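Local coordinates for putative rubredoxin reductase (Rhodopseudomonas palustris, PDB 3FG2), which probably transfers electrons from NADH through its bound FAD to the ferredoxin that serves the cytochrome P450 CYP199A2, at residues M139-A150 / A161-E172; Y314-S322 / L329-G337. All coordinates share one frame; numbering follows the deposited sequence.

Contact 1: residues M139-A150 / A161-E172; sequences MPDKKHVVVIGA and ARAKGLEVDVVE
From the pair His144-Glu167 to the pair Ile148-Val171, strands 144-148 and 167-171 run parallel, their axes 4.5 Å apart at closest approach and 20° off in direction. Val145 and Val147 each donate and accept across this seam, Val147 N reaching Asp169 O at 2.6 Å, while Val146 and Ile148 bond the backbone of Leu232, Val234 and Gly236 instead.

On one face Val145 and Val147 pack on Phe157 and Val168 on Ala158 of helix 152-163, while Val170 reaches Met201. Val145 CG1, set between the backbone N and the carbonyl carbon (chi1 58°), is thereby placed between Ala161 CB, Leu166 CD2 and Val168 CG2. Ahead of the two strands in the chain, Leu166 rests on backbone carbonyls, its CG 3.3 Å from Lys142 O, and Met139 SD crosses the Lys164 chain at CD, 3.8 Å away.

On the other face a polar group at the start of the strands, His144, Glu167 and Asp169, gives way to Val146, Ile148 and Val171. Glu167 CB lies over the imidazole face, 3.6 Å from the centroid of the His144 ring, a CH-pi contact. Glu167 O receives two donors: Val145 N at 2.9 Å and, weakly, His144 ND1 at 3.1 Å. Asp169 turns OD2 to His202.

Past the strands, Glu172 OE2 takes the amide of Ala150, N to OE2 2.9 Å in a nearly straight bond (170°), while OE1 is held by Ala174 N. The turn starting at Gly149 fits the GxGxxG pattern of a Rossmann unit, so the Glu172 carboxylate, bonded to the Ala150 amide, probably ties the glycine-rich turn to the end of the second strand.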
loop_
_atom_site.group_PDB
_atom_site.type_symbol
_atom_site.label_atom_id
_atom_site.label_comp_id
_atom_site.label_asym_id
_atom_site.label_seq_id
_atom_site.Cartn_x
_atom_site.Cartn_y
_atom_site.Cartn_z
ATOM N N MET A 139 2.326 5.764 22.214
ATOM C CA MET A 139 2.889 7.105 22.062
ATOM C C MET A 139 2.767 8.039 23.261
ATOM O O MET A 139 3.695 8.790 23.564
ATOM C CB MET A 139 2.288 7.798 20.842
ATOM C CG MET A 139 2.760 7.251 19.506
ATOM S SD MET A 139 2.119 8.264 18.159
ATOM C CE MET A 139 0.540 7.475 17.862
ATOM N N PRO A 140 1.617 8.025 23.949
ATOM C CA PRO A 140 1.455 8.907 25.112
ATOM C C PRO A 140 2.440 8.628 26.255
ATOM O O PRO A 140 2.713 9.505 27.077
ATOM C CB PRO A 140 -0.001 8.677 25.517
ATOM C CG PRO A 140 -0.261 7.266 25.068
ATOM C CD PRO A 140 0.394 7.239 23.712
ATOM N N ASP A 141 2.975 7.411 26.300
ATOM C CA ASP A 141 3.930 7.033 27.339
ATOM C C ASP A 141 5.362 7.073 26.816
ATOM O O ASP A 141 6.282 6.587 27.474
ATOM C CB ASP A 141 3.633 5.624 27.860
ATOM C CG ASP A 141 2.191 5.453 28.282
ATOM O OD1 ASP A 141 1.327 5.314 27.390
ATOM O OD2 ASP A 141 1.922 5.467 29.503
ATOM N N LYS A 142 5.546 7.646 25.632
ATOM C CA LYS A 142 6.870 7.738 25.035
ATOM C C LYS A 142 7.265 9.173 24.699
ATOM O O LYS A 142 6.428 9.996 24.324
ATOM C CB LYS A 142 6.944 6.853 23.789
ATOM C CG LYS A 142 7.009 5.363 24.108
ATOM C CD LYS A 142 8.218 5.061 24.991
ATOM C CE LYS A 142 8.367 3.578 25.264
ATOM N NZ LYS A 142 7.175 3.035 25.965
ATOM N N LYS A 143 8.557 9.458 24.825
ATOM C CA LYS A 143 9.084 10.792 24.577
ATOM C C LYS A 143 9.853 10.950 23.276
ATOM O O LYS A 143 9.901 12.041 22.711
ATOM C CB LYS A 143 10.039 11.191 25.702
ATOM C CG LYS A 143 9.495 11.080 27.109
ATOM C CD LYS A 143 8.688 12.302 27.489
ATOM C CE LYS A 143 8.663 12.458 29.001
ATOM N NZ LYS A 143 10.054 12.587 29.556
ATOM N N HIS A 144 10.452 9.869 22.795
ATOM C CA HIS A 144 11.302 9.976 21.618
ATOM C C HIS A 144 11.257 8.737 20.724
ATOM O O HIS A 144 11.677 7.654 21.135
ATOM C CB HIS A 144 12.727 10.212 22.117
ATOM C CG HIS A 144 13.668 10.723 21.079
ATOM N ND1 HIS A 144 13.284 10.964 19.779
ATOM C CD2 HIS A 144 14.974 11.069 21.159
ATOM C CE1 HIS A 144 14.315 11.439 19.102
ATOM N NE2 HIS A 144 15.352 11.513 19.917
ATOM N N VAL A 145 10.763 8.895 19.499
ATOM C CA VAL A 145 10.688 7.763 18.581
ATOM C C VAL A 145 11.589 7.921 17.352
ATOM O O VAL A 145 11.684 9.006 16.767
ATOM C CB VAL A 145 9.235 7.534 18.083
ATOM C CG1 VAL A 145 8.710 8.779 17.391
ATOM C CG2 VAL A 145 9.198 6.357 17.124
ATOM N N VAL A 146 12.267 6.842 16.973
ATOM C CA VAL A 146 13.097 6.872 15.777
ATOM C C VAL A 146 12.316 6.104 14.723
ATOM O O VAL A 146 11.928 4.960 14.948
ATOM C CB VAL A 146 14.468 6.167 15.966
ATOM C CG1 VAL A 146 15.146 5.982 14.609
ATOM C CG2 VAL A 146 15.370 6.999 16.859
ATOM N N VAL A 147 12.072 6.741 13.582
ATOM C CA VAL A 147 11.343 6.097 12.497
ATOM C C VAL A 147 12.341 5.625 11.438
ATOM O O VAL A 147 13.025 6.438 10.813
ATOM C CB VAL A 147 10.343 7.074 11.849
ATOM C CG1 VAL A 147 9.659 6.418 10.656
ATOM C CG2 VAL A 147 9.317 7.507 12.880
ATOM N N ILE A 148 12.431 4.311 11.252
ATOM C CA ILE A 148 13.343 3.742 10.267
ATOM C C ILE A 148 12.545 3.445 9.007
ATOM O O ILE A 148 11.687 2.566 9.006
ATOM C CB ILE A 148 13.979 2.413 10.760
ATOM C CG1 ILE A 148 14.613 2.608 12.144
ATOM C CG2 ILE A 148 15.020 1.936 9.749
ATOM C CD1 ILE A 148 15.180 1.329 12.772
ATOM N N GLY A 149 12.840 4.175 7.937
ATOM C CA GLY A 149 12.136 3.977 6.681
ATOM C C GLY A 149 11.332 5.208 6.313
ATOM O O GLY A 149 10.276 5.461 6.898
ATOM N N ALA A 150 11.825 5.977 5.348
ATOM C CA ALA A 150 11.143 7.197 4.934
ATOM C C ALA A 150 10.123 6.975 3.817
ATOM O O ALA A 150 10.026 7.770 2.885
ATOM C CB ALA A 150 12.166 8.246 4.513
ATOM N N ALA A 161 3.200 11.663 15.199
ATOM C CA ALA A 161 3.930 11.482 16.451
ATOM C C ALA A 161 4.487 12.841 16.879
ATOM O O ALA A 161 4.450 13.209 18.055
ATOM C CB ALA A 161 5.065 10.488 16.264
ATOM N N ARG A 162 4.994 13.590 15.910
ATOM C CA ARG A 162 5.547 14.898 16.200
ATOM C C ARG A 162 4.447 15.829 16.701
ATOM O O ARG A 162 4.640 16.579 17.663
ATOM C CB ARG A 162 6.190 15.486 14.947
ATOM C CG ARG A 162 6.826 16.852 15.164
ATOM C CD ARG A 162 7.816 16.806 16.310
ATOM N NE ARG A 162 8.423 18.108 16.548
ATOM C CZ ARG A 162 9.121 18.413 17.636
ATOM N NH1 ARG A 162 9.293 17.506 18.589
ATOM N NH2 ARG A 162 9.652 19.622 17.764
ATOM N N ALA A 163 3.295 15.773 16.039
ATOM C CA ALA A 163 2.160 16.608 16.398
ATOM C C ALA A 163 1.699 16.306 17.820
ATOM O O ALA A 163 1.149 17.173 18.502
ATOM C CB ALA A 163 1.019 16.384 15.416
ATOM N N LYS A 164 1.928 15.072 18.261
ATOM C CA LYS A 164 1.538 14.661 19.602
ATOM C C LYS A 164 2.597 15.023 20.637
ATOM O O LYS A 164 2.491 14.637 21.798
ATOM C CB LYS A 164 1.274 13.155 19.644
ATOM C CG LYS A 164 0.003 12.704 18.934
ATOM C CD LYS A 164 -0.152 11.189 19.049
ATOM C CE LYS A 164 -1.460 10.686 18.432
ATOM N NZ LYS A 164 -2.675 11.195 19.140
ATOM N N GLY A 165 3.628 15.749 20.217
ATOM C CA GLY A 165 4.661 16.151 21.152
ATOM C C GLY A 165 5.887 15.267 21.281
ATOM O O GLY A 165 6.815 15.617 22.006
ATOM N N LEU A 166 5.916 14.124 20.601
ATOM C CA LEU A 166 7.092 13.261 20.693
ATOM C C LEU A 166 8.241 13.814 19.880
ATOM O O LEU A 166 8.051 14.568 18.925
ATOM C CB LEU A 166 6.805 11.845 20.193
ATOM C CG LEU A 166 6.149 10.854 21.149
ATOM C CD1 LEU A 166 4.722 11.292 21.430
ATOM C CD2 LEU A 166 6.174 9.464 20.533
ATOM N N GLU A 167 9.444 13.433 20.275
ATOM C CA GLU A 167 10.635 13.850 19.564
ATOM C C GLU A 167 10.704 12.846 18.420
ATOM O O GLU A 167 10.486 11.653 18.637
ATOM C CB GLU A 167 11.847 13.702 20.469
ATOM C CG GLU A 167 13.006 14.529 20.047
ATOM C CD GLU A 167 13.392 15.518 21.116
ATOM O OE1 GLU A 167 12.508 16.299 21.546
ATOM O OE2 GLU A 167 14.581 15.506 21.522
ATOM N N VAL A 168 11.004 13.310 17.213
ATOM C CA VAL A 168 11.040 12.407 16.075
ATOM C C VAL A 168 12.287 12.468 15.212
ATOM O O VAL A 168 12.685 13.535 14.749
ATOM C CB VAL A 168 9.831 12.651 15.147
ATOM C CG1 VAL A 168 9.836 11.643 14.005
ATOM C CG2 VAL A 168 8.549 12.558 15.935
ATOM N N ASP A 169 12.890 11.303 14.992
ATOM C CA ASP A 169 14.068 11.175 14.142
ATOM C C ASP A 169 13.764 10.124 13.082
ATOM O O ASP A 169 13.342 9.009 13.399
ATOM C CB ASP A 169 15.300 10.756 14.950
ATOM C CG ASP A 169 15.943 11.922 15.670
ATOM O OD1 ASP A 169 15.500 12.278 16.780
ATOM O OD2 ASP A 169 16.889 12.500 15.114
ATOM N N VAL A 170 13.967 10.493 11.822
ATOM C CA VAL A 170 13.713 9.594 10.703
ATOM C C VAL A 170 15.013 9.113 10.066
ATOM O O VAL A 170 15.835 9.910 9.618
ATOM C CB VAL A 170 12.849 10.276 9.621
ATOM C CG1 VAL A 170 12.717 9.357 8.413
ATOM C CG2 VAL A 170 11.474 10.609 10.185
ATOM N N VAL A 171 15.179 7.797 10.032
ATOM C CA VAL A 171 16.361 7.161 9.470
ATOM C C VAL A 171 16.080 6.538 8.099
ATOM O O VAL A 171 15.293 5.598 7.986
ATOM C CB VAL A 171 16.878 6.058 10.425
ATOM C CG1 VAL A 171 17.965 5.231 9.746
ATOM C CG2 VAL A 171 17.402 6.695 11.704
ATOM N N GLU A 172 16.729 7.074 7.067
ATOM C CA GLU A 172 16.583 6.578 5.696
ATOM C C GLU A 172 17.954 6.285 5.085
ATOM O O GLU A 172 18.885 7.084 5.216
ATOM C CB GLU A 172 15.854 7.602 4.820
ATOM C CG GLU A 172 15.836 7.225 3.342
ATOM C CD GLU A 172 15.176 5.875 3.085
ATOM O OE1 GLU A 172 15.555 5.202 2.099
ATOM O OE2 GLU A 172 14.274 5.486 3.858
#

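Contact 2: residues Y314-S322 / L329-G337; sequences YDGYPWFWS and LQIVGLTAG. With FAD (flavin-adenine dinucleotide), chain B.
Pro318 to Ser322 and Leu329 to Gly333 are zipped together by five backbone hydrogen bonds. The pairs Phe320-Ile331 and Ser322-Leu329 bond in both directions, N to O and O to N, and Gly333 N to Pro318 O (2.8 Å) extends the ladder one step further. At the non-hydrogen-bonded pairs the strands close up, and Trp321 CA sits 3.0 Å from Leu329 O in a CA-H...O contact.

Apolar contacts follow the two faces. Phe320 brings its ring past Ile331, CD2 to CB 4.1 Å, and ends with CZ against Leu334 CD2, also 4.1 Å; Gly333 O lies in the plane of the same ring at its edge. Next to it Pro318 CG meets Leu334 CG at 3.9 Å. Tyr317 brings its ring obliquely against the glycine, CE2 3.6 Å from Gly333 CA. Gly333 has backbone angles that a side chain would not tolerate.

The flavin contact belongs to Trp321, whose indole extends from the strand toward the cofactor (chi1 84°). The pyrimidine edge of the flavin points at the indole face, the two planes about 60° apart. FAD N3 lies over the centre of the ring system, 3.1 Å above its plane, and FAD O4 lies over the same face, 3.2 Å from Trp321 NE1, a contact and not a hydrogen bond. An alanine in this position is likely to leave that edge without the aromatic surface it abuts and the flavin end freer to shift.

Trp319 stands on the same side of the sheet and makes a cation-pi contact with Arg378. The whole is a beta hairpin at the edge of the antiparallel sheet of the C-terminal domain, which through Trp321 contributes to the FAD pocket.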
loop_
_atom_site.group_PDB
_atom_site.type_symbol
_atom_site.label_atom_id
_atom_site.label_comp_id
_atom_site.label_asym_id
_atom_site.label_seq_id
_atom_site.Cartn_x
_atom_site.Cartn_y
_atom_site.Cartn_z
ATOM N N TYR A 314 -6.274 -6.880 -17.642
ATOM C CA TYR A 314 -6.301 -5.919 -16.546
ATOM C C TYR A 314 -5.651 -4.612 -17.003
ATOM O O TYR A 314 -4.563 -4.628 -17.581
ATOM C CB TYR A 314 -5.537 -6.461 -15.336
ATOM C CG TYR A 314 -5.397 -5.433 -14.256
ATOM C CD1 TYR A 314 -6.520 -4.974 -13.570
ATOM C CD2 TYR A 314 -4.160 -4.853 -13.969
ATOM C CE1 TYR A 314 -6.426 -3.955 -12.626
ATOM C CE2 TYR A 314 -4.051 -3.823 -13.017
ATOM C CZ TYR A 314 -5.196 -3.383 -12.353
ATOM O OH TYR A 314 -5.130 -2.382 -11.417
ATOM N N ASP A 315 -6.315 -3.485 -16.754
ATOM C CA ASP A 315 -5.760 -2.191 -17.151
ATOM C C ASP A 315 -6.137 -1.058 -16.195
ATOM O O ASP A 315 -6.324 0.086 -16.622
ATOM C CB ASP A 315 -6.201 -1.826 -18.575
ATOM C CG ASP A 315 -5.403 -0.651 -19.161
ATOM O OD1 ASP A 315 -5.845 -0.080 -20.176
ATOM O OD2 ASP A 315 -4.331 -0.295 -18.617
ATOM N N GLY A 316 -6.252 -1.371 -14.908
ATOM C CA GLY A 316 -6.588 -0.338 -13.949
ATOM C C GLY A 316 -5.457 0.672 -13.949
ATOM O O GLY A 316 -4.325 0.318 -13.622
ATOM N N TYR A 317 -5.729 1.918 -14.326
ATOM C CA TYR A 317 -4.660 2.906 -14.343
ATOM C C TYR A 317 -4.219 3.243 -12.923
ATOM O O TYR A 317 -5.028 3.653 -12.087
ATOM C CB TYR A 317 -5.072 4.187 -15.055
ATOM C CG TYR A 317 -3.855 4.910 -15.564
ATOM C CD1 TYR A 317 -3.282 4.564 -16.790
ATOM C CD2 TYR A 317 -3.212 5.866 -14.782
ATOM C CE1 TYR A 317 -2.089 5.151 -17.223
ATOM C CE2 TYR A 317 -2.019 6.458 -15.204
ATOM C CZ TYR A 317 -1.466 6.097 -16.427
ATOM O OH TYR A 317 -0.307 6.691 -16.865
ATOM N N PRO A 318 -2.913 3.105 -12.648
ATOM C CA PRO A 318 -2.309 3.368 -11.342
ATOM C C PRO A 318 -2.271 4.803 -10.823
ATOM O O PRO A 318 -1.872 5.740 -11.525
ATOM C CB PRO A 318 -0.910 2.781 -11.499
ATOM C CG PRO A 318 -0.589 3.122 -12.909
ATOM C CD PRO A 318 -1.874 2.763 -13.639
ATOM N N TRP A 319 -2.700 4.958 -9.577
ATOM C CA TRP A 319 -2.669 6.239 -8.890
ATOM C C TRP A 319 -2.576 5.962 -7.393
ATOM O O TRP A 319 -3.108 4.966 -6.897
ATOM C CB TRP A 319 -3.892 7.111 -9.223
ATOM C CG TRP A 319 -5.231 6.463 -9.104
ATOM C CD1 TRP A 319 -5.904 5.788 -10.080
ATOM C CD2 TRP A 319 -6.089 6.475 -7.957
ATOM N NE1 TRP A 319 -7.135 5.382 -9.616
ATOM C CE2 TRP A 319 -7.272 5.787 -8.315
ATOM C CE3 TRP A 319 -5.973 6.998 -6.663
ATOM C CZ2 TRP A 319 -8.334 5.610 -7.423
ATOM C CZ3 TRP A 319 -7.025 6.825 -5.779
ATOM C CH2 TRP A 319 -8.192 6.133 -6.164
ATOM N N PHE A 320 -1.878 6.838 -6.681
ATOM C CA PHE A 320 -1.676 6.671 -5.251
ATOM C C PHE A 320 -1.847 8.006 -4.540
ATOM O O PHE A 320 -1.996 9.052 -5.187
ATOM C CB PHE A 320 -0.251 6.170 -4.989
ATOM C CG PHE A 320 0.270 5.206 -6.031
ATOM C CD1 PHE A 320 0.400 3.848 -5.743
ATOM C CD2 PHE A 320 0.660 5.663 -7.294
ATOM C CE1 PHE A 320 0.911 2.958 -6.691
ATOM C CE2 PHE A 320 1.174 4.782 -8.257
ATOM C CZ PHE A 320 1.299 3.426 -7.950
ATOM N N TRP A 321 -1.825 7.971 -3.210
ATOM C CA TRP A 321 -1.917 9.199 -2.426
ATOM C C TRP A 321 -1.297 8.989 -1.050
ATOM O O TRP A 321 -1.067 7.857 -0.628
ATOM C CB TRP A 321 -3.367 9.671 -2.305
ATOM C CG TRP A 321 -4.166 9.037 -1.200
ATOM C CD1 TRP A 321 -4.282 9.478 0.090
ATOM C CD2 TRP A 321 -4.995 7.876 -1.305
ATOM N NE1 TRP A 321 -5.138 8.666 0.790
ATOM C CE2 TRP A 321 -5.591 7.674 -0.041
ATOM C CE3 TRP A 321 -5.296 6.988 -2.346
ATOM C CZ2 TRP A 321 -6.475 6.614 0.213
ATOM C CZ3 TRP A 321 -6.177 5.933 -2.094
ATOM C CH2 TRP A 321 -6.754 5.758 -0.823
ATOM N N SER A 322 -1.004 10.089 -0.367
ATOM C CA SER A 322 -0.399 10.031 0.957
ATOM C C SER A 322 -0.787 11.304 1.698
ATOM O O SER A 322 -0.803 12.387 1.109
ATOM C CB SER A 322 1.127 9.935 0.828
ATOM O OG SER A 322 1.740 9.732 2.087
ATOM N N LEU A 329 -0.674 14.457 -0.819
ATOM C CA LEU A 329 0.117 14.103 -1.986
ATOM C C LEU A 329 -0.699 13.145 -2.836
ATOM O O LEU A 329 -1.184 12.122 -2.346
ATOM C CB LEU A 329 1.408 13.398 -1.566
ATOM C CG LEU A 329 2.625 13.351 -2.511
ATOM C CD1 LEU A 329 3.422 12.085 -2.224
ATOM C CD2 LEU A 329 2.215 13.376 -3.959
ATOM N N GLN A 330 -0.856 13.477 -4.107
ATOM C CA GLN A 330 -1.582 12.615 -5.018
ATOM C C GLN A 330 -0.689 12.318 -6.212
ATOM O O GLN A 330 -0.056 13.217 -6.771
ATOM C CB GLN A 330 -2.877 13.278 -5.480
ATOM C CG GLN A 330 -3.937 13.361 -4.409
ATOM C CD GLN A 330 -5.086 14.229 -4.841
ATOM O OE1 GLN A 330 -4.911 15.420 -5.095
ATOM N NE2 GLN A 330 -6.268 13.642 -4.939
ATOM N N ILE A 331 -0.630 11.050 -6.592
ATOM C CA ILE A 331 0.193 10.645 -7.715
ATOM C C ILE A 331 -0.646 9.847 -8.682
ATOM O O ILE A 331 -1.386 8.964 -8.262
ATOM C CB ILE A 331 1.345 9.723 -7.282
ATOM C CG1 ILE A 331 2.145 10.358 -6.146
ATOM C CG2 ILE A 331 2.256 9.449 -8.475
ATOM C CD1 ILE A 331 3.239 9.449 -5.589
ATOM N N VAL A 332 -0.551 10.169 -9.968
ATOM C CA VAL A 332 -1.260 9.405 -10.980
ATOM C C VAL A 332 -0.228 9.029 -12.041
ATOM O O VAL A 332 0.445 9.902 -12.610
ATOM C CB VAL A 332 -2.417 10.200 -11.628
ATOM C CG1 VAL A 332 -1.901 11.498 -12.247
ATOM C CG2 VAL A 332 -3.087 9.336 -12.694
ATOM N N GLY A 333 -0.093 7.726 -12.284
ATOM C CA GLY A 333 0.866 7.239 -13.265
ATOM C C GLY A 333 2.126 6.703 -12.601
ATOM O O GLY A 333 2.319 6.871 -11.398
ATOM N N LEU A 334 2.983 6.047 -13.379
ATOM C CA LEU A 334 4.236 5.498 -12.859
ATOM C C LEU A 334 5.381 6.394 -13.343
ATOM O O LEU A 334 5.585 6.540 -14.550
ATOM C CB LEU A 334 4.422 4.063 -13.363
ATOM C CG LEU A 334 3.322 3.062 -12.962
ATOM C CD1 LEU A 334 3.471 1.753 -13.726
ATOM C CD2 LEU A 334 3.395 2.809 -11.465
ATOM N N THR A 335 6.117 6.992 -12.407
ATOM C CA THR A 335 7.217 7.892 -12.758
ATOM C C THR A 335 8.620 7.296 -12.900
ATOM O O THR A 335 9.589 8.039 -13.060
ATOM C CB THR A 335 7.327 9.044 -11.750
ATOM O OG1 THR A 335 7.319 8.511 -10.427
ATOM C CG2 THR A 335 6.180 10.016 -11.911
ATOM N N ALA A 336 8.748 5.975 -12.838
ATOM C CA ALA A 336 10.068 5.360 -12.970
ATOM C C ALA A 336 10.686 5.693 -14.336
ATOM O O ALA A 336 10.006 5.659 -15.363
ATOM C CB ALA A 336 9.963 3.838 -12.795
ATOM N N GLY A 337 11.972 6.029 -14.332
ATOM C CA GLY A 337 12.656 6.345 -15.569
ATOM C C GLY A 337 12.446 7.770 -16.044
ATOM O O GLY A 337 12.705 8.080 -17.211
HETATM P PA FAD B . -4.345 -6.271 2.352
HETATM O O1A FAD B . -3.048 -6.265 3.077
HETATM O O2A FAD B . -5.259 -5.289 2.540
HETATM O O5B FAD B . -4.999 -7.504 2.998
HETATM C C5B FAD B . -4.409 -8.843 3.017
HETATM C C4B FAD B . -5.282 -9.627 4.021
HETATM O O4B FAD B . -5.051 -11.064 3.764
HETATM C C3B FAD B . -4.943 -9.413 5.508
HETATM O O3B FAD B . -6.018 -9.172 6.361
HETATM C C2B FAD B . -4.096 -10.617 5.808
HETATM O O2B FAD B . -3.986 -10.897 7.170
HETATM C C1B FAD B . -4.858 -11.682 5.078
HETATM N N9A FAD B . -4.146 -12.922 4.759
HETATM C C8A FAD B . -2.828 -13.052 4.403
HETATM N N7A FAD B . -2.474 -14.312 4.182
HETATM C C5A FAD B . -3.604 -15.044 4.401
HETATM C C6A FAD B . -3.868 -16.499 4.325
HETATM N N6A FAD B . -2.969 -17.400 4.005
HETATM N N1A FAD B . -5.165 -16.867 4.621
HETATM C C2A FAD B . -6.138 -15.958 4.960
HETATM N N3A FAD B . -5.980 -14.616 5.054
HETATM C C4A FAD B . -4.691 -14.204 4.764
HETATM N N1 FAD B . -2.734 2.723 -0.424
HETATM C C2 FAD B . -3.202 3.827 -1.004
HETATM O O2 FAD B . -3.485 3.849 -2.164
HETATM N N3 FAD B . -3.397 5.046 -0.274
HETATM C C4 FAD B . -3.110 5.132 1.078
HETATM O O4 FAD B . -3.294 6.182 1.666
HETATM C C4X FAD B . -2.601 3.927 1.725
HETATM N N5 FAD B . -2.311 3.948 3.049
HETATM C C5X FAD B . -1.838 2.787 3.635
HETATM C C6 FAD B . -1.553 2.824 5.029
HETATM C C7 FAD B . -1.085 1.714 5.702
HETATM C C7M FAD B . -0.796 1.806 7.188
HETATM C C8 FAD B . -0.870 0.457 4.975
HETATM C C8M FAD B . -0.362 -0.798 5.649
HETATM C C9 FAD B . -1.145 0.410 3.592
HETATM C C9A FAD B . -1.628 1.558 2.919
HETATM N N10 FAD B . -1.948 1.577 1.497
HETATM C C10 FAD B . -2.423 2.712 0.904
HETATM C "C1'" FAD B . -1.746 0.316 0.740
HETATM C "C2'" FAD B . -3.059 -0.525 0.726
HETATM O "O2'" FAD B . -3.465 -0.732 2.061
HETATM C "C3'" FAD B . -2.765 -1.835 0.024
HETATM O "O3'" FAD B . -2.384 -1.580 -1.323
HETATM C "C4'" FAD B . -3.999 -2.720 0.044
HETATM O "O4'" FAD B . -4.410 -2.988 1.411
HETATM C "C5'" FAD B . -3.671 -4.017 -0.654
HETATM O "O5'" FAD B . -4.960 -4.924 -0.574
HETATM P P FAD B . -4.807 -6.413 -0.439
HETATM O O1P FAD B . -6.289 -6.884 -0.432
HETATM O O2P FAD B . -4.006 -6.998 -1.419
HETATM O O3P FAD B . -4.179 -6.746 0.843
#

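How the contacts relate
Contacts 1 and 2 illustrate how one helix can link two different sheets of a flavoenzyme. Their centres lie 29 Å apart and their nearest atoms about 9 Å, so they do not touch. Helix 152-163 spans the gap: Phe157 packs against Val145 and Val147 of contact 1, while Phe152 touches Ser322, Leu329 and Ile331 of contact 2 and Glu156 bonds Ser322. Only contact 2 meets the cofactor; in contact 1 the Val147 side chain is about 12 Å from FAD. Contact 1, with its GxGxxG-like turn, probably belongs to the NADH-binding Rossmann unit, as in related reductases; contact 2 borders the flavin directly.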